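Local coordinates for protein Pcdhgb2 (Mus musculus, PDB 5SZR), which is probably a calcium-dependent cell-adhesion protein that may help establish and maintain specific neuronal connections in the brain, here as extracellular cadherin domains 3 to 6, at residues P118-E121 with D122-L125; S361-N364 with A365-S368; R398-A401 with R402-L405. All coordinates share one frame; numbering follows the deposited sequence.

Contact 1 (P118-E121 with D122-L125); sequences PLPE and DSPL. With CA (calcium ion), chain N; CA (calcium ion), chain M.
A type I beta turn runs from Pro120 to Ser123, with Glu121 and Asp122 at its corners, and Ser123 N donates to Pro120 O at 3.1 Å, reversing the chain as it leaves strand 119-120. The hydroxyl of Ser123 adds a second grip on the same oxygen: OG donates to Pro120 O at 2.9 Å. The two donors arrive differently, N from well above the carbonyl plane and OG only 19° from it. With OG beside its own backbone N (chi1 -75°), the hydroxyl faces back across the turn, where it also meets CD1 of Leu119 at 3.7 Å. Serine is short enough to do this from a buried position; an alanine here would probably leave Pro120 O held by the turn bond alone and let the bend flex more easily. Proline suits the first position, where the chain is still extended: it has no N-H to give, yet its carbonyl accepts both bonds, and its CB lies 3.4 Å from OD2 of Asp122. Glu121 points the other way: its chain, extended beyond CG, carries the carboxylate to two calcium ions. OE1 binds the ion of chain N at 2.7 Å, while OE2 binds that of chain M at 2.4 Å, an ion that also holds two waters, so one carboxylate bridges both metals. This is the glutamate of a cadherin interdomain calcium site, completed by Asp174, Glu176, Asp207, Val208, Asp210 and Asp243; Arg175 N further steadies OE2. In the fourth cadherin domain, strand 119-120 is an edge strand running parallel to 196-206, with backbone bonds from Leu119 to His204 and Ser206 and from Glu121 to Ser206, and the turn leads on toward strand 128-135.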
loop_
_atom_site.group_PDB
_atom_site.type_symbol
_atom_site.label_atom_id
_atom_site.label_comp_id
_atom_site.label_asym_id
_atom_site.label_seq_id
_atom_site.Cartn_x
_atom_site.Cartn_y
_atom_site.Cartn_z
ATOM N N PRO A 118 11.411 -15.711 -2.193
ATOM C CA PRO A 118 11.508 -14.269 -1.962
ATOM C C PRO A 118 12.168 -13.954 -0.627
ATOM O O PRO A 118 12.375 -14.858 0.186
ATOM C CB PRO A 118 10.046 -13.821 -1.960
ATOM C CG PRO A 118 9.314 -15.005 -1.440
ATOM C CD PRO A 118 10.029 -16.198 -2.011
ATOM N N LEU A 119 12.475 -12.675 -0.406
ATOM C CA LEU A 119 13.174 -12.234 0.790
ATOM C C LEU A 119 12.185 -11.572 1.737
ATOM O O LEU A 119 11.664 -10.493 1.412
ATOM C CB LEU A 119 14.291 -11.261 0.414
ATOM C CG LEU A 119 15.202 -10.734 1.521
ATOM C CD1 LEU A 119 15.955 -11.875 2.169
ATOM C CD2 LEU A 119 16.172 -9.706 0.965
ATOM N N PRO A 120 11.884 -12.169 2.894
ATOM C CA PRO A 120 10.918 -11.560 3.822
ATOM C C PRO A 120 11.314 -10.148 4.229
ATOM O O PRO A 120 12.475 -9.868 4.532
ATOM C CB PRO A 120 10.940 -12.510 5.023
ATOM C CG PRO A 120 11.334 -13.825 4.448
ATOM C CD PRO A 120 12.268 -13.530 3.309
ATOM N N GLU A 121 10.320 -9.257 4.252
ATOM C CA GLU A 121 10.567 -7.857 4.571
ATOM C C GLU A 121 10.997 -7.647 6.018
ATOM O O GLU A 121 11.522 -6.579 6.345
ATOM C CB GLU A 121 9.313 -7.028 4.289
ATOM C CG GLU A 121 8.161 -7.297 5.235
ATOM C CD GLU A 121 6.971 -6.408 4.948
ATOM O OE1 GLU A 121 5.829 -6.911 4.986
ATOM O OE2 GLU A 121 7.180 -5.209 4.670
ATOM N N ASP A 122 10.775 -8.624 6.894
ATOM C CA ASP A 122 11.189 -8.511 8.285
ATOM C C ASP A 122 12.511 -9.224 8.550
ATOM O O ASP A 122 12.854 -9.472 9.711
ATOM C CB ASP A 122 10.086 -9.035 9.213
ATOM C CG ASP A 122 9.818 -10.520 9.035
ATOM O OD1 ASP A 122 9.260 -11.136 9.967
ATOM O OD2 ASP A 122 10.161 -11.074 7.971
ATOM N N SER A 123 13.257 -9.547 7.497
ATOM C CA SER A 123 14.558 -10.180 7.646
ATOM C C SER A 123 15.454 -9.340 8.553
ATOM O O SER A 123 15.546 -8.120 8.366
ATOM C CB SER A 123 15.224 -10.367 6.282
ATOM O OG SER A 123 14.636 -11.439 5.568
ATOM N N PRO A 124 16.116 -9.945 9.534
ATOM C CA PRO A 124 17.022 -9.178 10.394
ATOM C C PRO A 124 18.193 -8.609 9.604
ATOM O O PRO A 124 18.522 -9.060 8.502
ATOM C CB PRO A 124 17.509 -10.211 11.421
ATOM C CG PRO A 124 16.660 -11.423 11.229
ATOM C CD PRO A 124 16.140 -11.385 9.835
ATOM N N LEU A 125 18.825 -7.598 10.195
ATOM C CA LEU A 125 20.091 -7.096 9.680
ATOM C C LEU A 125 21.112 -8.224 9.602
ATOM O O LEU A 125 21.254 -9.017 10.536
ATOM C CB LEU A 125 20.612 -5.974 10.575
ATOM C CG LEU A 125 19.681 -4.768 10.656
ATOM C CD1 LEU A 125 20.314 -3.635 11.450
ATOM C CD2 LEU A 125 19.340 -4.320 9.254
HETATM CA CA CA N . 3.425 -5.788 5.044
HETATM CA CA CA M . 6.335 -3.264 5.869
HETATM O O HOH W 1 5.128 -1.295 6.853
HETATM O O HOH W 2 8.336 -2.617 7.010
#

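Contact 2 (S361-N364 with A365-S368); sequences SGHN and AWLS. With CA (calcium ion), chain R.
Ser361 enters the turn with its carbonyl O 3.5 Å from Ala365 N, while its own backbone N is held by OD2 of Asp317. Gly362 follows with a positive phi (56°), a conformation that glycine adopts without the strain a side chain would bring, and its carbonyl takes the turn's main bond: Ala365 N donates to Gly362 O at 3.0 Å. His363 starts the 3-10 segment, and its carbonyl O accepts a weak hydrogen bond from Trp366 N at 3.2 Å. The imidazole of His363 and the indole of Trp366 leave the backbone in the same direction and meet as an offset edge-to-face pair, planes at 72°. CE3 of Trp366 leads, 3.6 Å from His363 CD2, which sits at the indole edge close to its plane. Because CG of Trp366 is anti to the backbone N (chi1 -164°), the indole runs alongside the imidazole, and it also makes a cation-pi contact with Arg385. The loop belongs to the calcium-binding end of the sixth cadherin domain, between strands 350-357 and 368-374. Asn364 supplies that metal with its backbone: O binds the calcium ion of chain R at 2.3 Å, alongside Asn319, Asn321, Asp358, Asp360 and Asp411. Any residue could lend that carbonyl; what asparagine adds is the amide, ND2 bonding to Asp317 OD2, the oxygen that also takes Ser361 N.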
loop_
_atom_site.group_PDB
_atom_site.type_symbol
_atom_site.label_atom_id
_atom_site.label_comp_id
_atom_site.label_asym_id
_atom_site.label_seq_id
_atom_site.Cartn_x
_atom_site.Cartn_y
_atom_site.Cartn_z
ATOM N N SER A 361 -40.289 17.515 18.725
ATOM C CA SER A 361 -39.261 18.473 19.112
ATOM C C SER A 361 -39.127 19.546 18.038
ATOM O O SER A 361 -39.615 19.396 16.915
ATOM C CB SER A 361 -37.909 17.784 19.336
ATOM O OG SER A 361 -38.012 16.769 20.317
ATOM N N GLY A 362 -38.457 20.638 18.402
ATOM C CA GLY A 362 -38.198 21.712 17.460
ATOM C C GLY A 362 -39.462 22.262 16.836
ATOM O O GLY A 362 -40.500 22.421 17.495
ATOM N N HIS A 363 -39.380 22.558 15.534
ATOM C CA HIS A 363 -40.546 23.088 14.833
ATOM C C HIS A 363 -41.686 22.081 14.791
ATOM O O HIS A 363 -42.853 22.474 14.711
ATOM C CB HIS A 363 -40.162 23.516 13.416
ATOM C CG HIS A 363 -39.403 24.805 13.362
ATOM N ND1 HIS A 363 -38.044 24.881 13.573
ATOM C CD2 HIS A 363 -39.817 26.072 13.125
ATOM C CE1 HIS A 363 -37.651 26.138 13.465
ATOM N NE2 HIS A 363 -38.709 26.882 13.195
ATOM N N ASN A 364 -41.378 20.785 14.849
ATOM C CA ASN A 364 -42.435 19.781 14.857
ATOM C C ASN A 364 -43.332 19.901 16.085
ATOM O O ASN A 364 -44.445 19.364 16.085
ATOM C CB ASN A 364 -41.828 18.375 14.779
ATOM C CG ASN A 364 -41.175 18.085 13.435
ATOM O OD1 ASN A 364 -41.670 18.495 12.387
ATOM N ND2 ASN A 364 -40.054 17.367 13.464
ATOM N N ALA A 365 -42.884 20.610 17.129
ATOM C CA ALA A 365 -43.694 20.802 18.327
ATOM C C ALA A 365 -43.861 22.275 18.692
ATOM O O ALA A 365 -44.240 22.583 19.826
ATOM C CB ALA A 365 -43.098 20.035 19.512
ATOM N N TRP A 366 -43.585 23.193 17.764
ATOM C CA TRP A 366 -43.775 24.622 18.003
ATOM C C TRP A 366 -45.220 24.978 17.660
ATOM O O TRP A 366 -45.593 25.037 16.483
ATOM C CB TRP A 366 -42.793 25.451 17.181
ATOM C CG TRP A 366 -42.676 26.876 17.646
ATOM C CD1 TRP A 366 -43.196 27.410 18.795
ATOM C CD2 TRP A 366 -42.009 27.950 16.972
ATOM N NE1 TRP A 366 -42.884 28.746 18.877
ATOM C CE2 TRP A 366 -42.156 29.102 17.771
ATOM C CE3 TRP A 366 -41.305 28.049 15.770
ATOM C CZ2 TRP A 366 -41.623 30.336 17.408
ATOM C CZ3 TRP A 366 -40.767 29.277 15.413
ATOM C CH2 TRP A 366 -40.929 30.404 16.231
ATOM N N LEU A 367 -46.032 25.217 18.680
ATOM C CA LEU A 367 -47.467 25.337 18.475
ATOM C C LEU A 367 -47.872 26.775 18.185
ATOM O O LEU A 367 -47.300 27.724 18.728
ATOM C CB LEU A 367 -48.224 24.807 19.692
ATOM C CG LEU A 367 -47.843 23.361 19.997
ATOM C CD1 LEU A 367 -48.786 22.764 21.023
ATOM C CD2 LEU A 367 -47.810 22.523 18.716
ATOM N N SER A 368 -48.857 26.922 17.306
ATOM C CA SER A 368 -49.439 28.210 16.975
ATOM C C SER A 368 -50.947 28.038 16.905
ATOM O O SER A 368 -51.436 26.998 16.451
ATOM C CB SER A 368 -48.907 28.754 15.651
ATOM O OG SER A 368 -49.533 28.104 14.559
HETATM CA CA CA R . -45.928 17.550 16.096
#

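Contact 3 (R398-A401 with R402-L405); sequences RDSA and RQRL. With MAN (alpha-D-mannopyranose), chain B.
Gln403 curls back on the loop that precedes it, its amide NE2 donating to Ser400 O at 3.1 Å with an N-H...O angle of 158°. A bend about the CB-CG bond (chi2 -76°) brings the amide round to that carbonyl, which lies near the amide plane; the donor in turn is tilted 27° from the carbonyl plane. This is the closely packed side. Gln403 is buried, and its other amide atom, OE1, accepts from Ser375 OG, so both ends of the group are used: glutamine suits the spot by offering a donor and an acceptor together. Ser400 adds CB, 3.6 Å from Arg402 O. In the fold, the loop feeds strand 402-410, an inner strand of the sixth cadherin domain's mixed sheet, antiparallel to both 418-428 and 368-374. Gln403 and Leu405 share one face of it, where both touch Phe380. The other face is looser. Arg402, exposed to solvent, keeps only its base close to the loop, CB lying 3.7 Å from the carbonyl carbon of Ala401, while its side chain rests on Ile426. Arg404 stretches out fully from CG to NE toward a mannose of the protein's own glycosylation. There NH1 makes a weak bond to mannose O4 at 3.3 Å, the sugar meeting the edge of the guanidinium. NH2 is held by Gln373, and Asp333 also bonds to the mannose.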
loop_
_atom_site.group_PDB
_atom_site.type_symbol
_atom_site.label_atom_id
_atom_site.label_comp_id
_atom_site.label_asym_id
_atom_site.label_seq_id
_atom_site.Cartn_x
_atom_site.Cartn_y
_atom_site.Cartn_z
ATOM N N ARG A 398 -75.237 45.851 19.533
ATOM C CA ARG A 398 -75.726 44.996 18.461
ATOM C C ARG A 398 -74.966 43.680 18.360
ATOM O O ARG A 398 -75.096 42.977 17.351
ATOM C CB ARG A 398 -75.660 45.737 17.123
ATOM C CG ARG A 398 -76.588 46.935 17.027
ATOM C CD ARG A 398 -76.497 47.596 15.661
ATOM N N ASP A 399 -74.175 43.329 19.372
ATOM C CA ASP A 399 -73.417 42.085 19.364
ATOM C C ASP A 399 -74.217 40.988 20.054
ATOM O O ASP A 399 -74.791 41.211 21.125
ATOM C CB ASP A 399 -72.063 42.269 20.051
ATOM C CG ASP A 399 -71.140 43.202 19.287
ATOM O OD1 ASP A 399 -71.275 43.295 18.047
ATOM O OD2 ASP A 399 -70.274 43.836 19.925
ATOM N N SER A 400 -74.249 39.808 19.438
ATOM C CA SER A 400 -75.027 38.698 19.974
ATOM C C SER A 400 -74.467 38.245 21.317
ATOM O O SER A 400 -73.254 38.260 21.543
ATOM C CB SER A 400 -75.023 37.524 18.992
ATOM O OG SER A 400 -75.155 37.967 17.654
ATOM N N ALA A 401 -75.364 37.830 22.213
ATOM C CA ALA A 401 -74.929 37.326 23.512
ATOM C C ALA A 401 -74.163 36.015 23.370
ATOM O O ALA A 401 -73.163 35.795 24.064
ATOM C CB ALA A 401 -76.131 37.152 24.440
ATOM N N ARG A 402 -74.618 35.132 22.483
ATOM C CA ARG A 402 -73.950 33.861 22.236
ATOM C C ARG A 402 -72.920 34.026 21.127
ATOM O O ARG A 402 -73.243 34.519 20.041
ATOM C CB ARG A 402 -74.956 32.777 21.848
ATOM C CG ARG A 402 -75.956 32.400 22.930
ATOM C CD ARG A 402 -76.687 31.124 22.537
ATOM N NE ARG A 402 -75.737 30.073 22.166
ATOM C CZ ARG A 402 -75.494 28.989 22.895
ATOM N NH1 ARG A 402 -76.147 28.795 24.034
ATOM N NH2 ARG A 402 -74.606 28.092 22.477
ATOM N N GLN A 403 -71.688 33.602 21.400
ATOM C CA GLN A 403 -70.598 33.677 20.441
ATOM C C GLN A 403 -69.948 32.309 20.298
ATOM O O GLN A 403 -69.974 31.492 21.223
ATOM C CB GLN A 403 -69.550 34.714 20.865
ATOM C CG GLN A 403 -70.076 36.137 20.891
ATOM C CD GLN A 403 -70.222 36.720 19.503
ATOM O OE1 GLN A 403 -69.562 36.276 18.560
ATOM N NE2 GLN A 403 -71.085 37.721 19.367
ATOM N N ARG A 404 -69.357 32.066 19.134
ATOM C CA ARG A 404 -68.753 30.772 18.846
ATOM C C ARG A 404 -67.454 30.959 18.080
ATOM O O ARG A 404 -67.423 31.664 17.067
ATOM C CB ARG A 404 -69.711 29.891 18.044
ATOM C CG ARG A 404 -69.089 28.613 17.520
ATOM C CD ARG A 404 -70.092 27.858 16.668
ATOM N NE ARG A 404 -69.544 26.618 16.133
ATOM C CZ ARG A 404 -68.750 26.550 15.070
ATOM N NH1 ARG A 404 -68.306 25.373 14.653
ATOM N NH2 ARG A 404 -68.393 27.656 14.427
ATOM N N LEU A 405 -66.390 30.319 18.568
ATOM C CA LEU A 405 -65.081 30.313 17.928
ATOM C C LEU A 405 -64.667 28.877 17.633
ATOM O O LEU A 405 -64.780 28.006 18.503
ATOM C CB LEU A 405 -64.014 30.963 18.817
ATOM C CG LEU A 405 -63.944 32.463 19.100
ATOM C CD1 LEU A 405 -62.695 32.742 19.919
ATOM C CD2 LEU A 405 -63.923 33.273 17.826
HETATM C C1 MAN B . -66.316 22.246 17.605
HETATM C C2 MAN B . -65.890 21.776 16.213
HETATM C C3 MAN B . -66.940 22.217 15.190
HETATM C C4 MAN B . -68.337 21.704 15.579
HETATM C C5 MAN B . -68.709 22.157 17.003
HETATM C C6 MAN B . -69.985 21.486 17.504
HETATM O O2 MAN B . -65.842 20.344 16.150
HETATM O O3 MAN B . -66.616 21.800 13.864
HETATM O O4 MAN B . -69.300 22.209 14.669
HETATM O O5 MAN B . -67.634 21.828 17.946
HETATM O O6 MAN B . -70.315 22.018 18.787
#

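The three contacts follow one another along the chain in an elongated row of cadherin domains. Contact 1 lies in the fourth domain, its centre about 67 Å from that of contact 2 and about 99 Å from that of contact 3; contacts 2 and 3 share the sixth. Contacts 1 and 2 do related work at separate calcium clusters: residues 118-121 give a bridging side-chain carboxylate to two ions, whereas 361-364 give a backbone carbonyl to one. Contact 3 lies apart from the metal sites, its centre about 32 Å from that of contact 2 and their nearest atoms about 13 Å apart, and its ligand is a mannose attached to the protein.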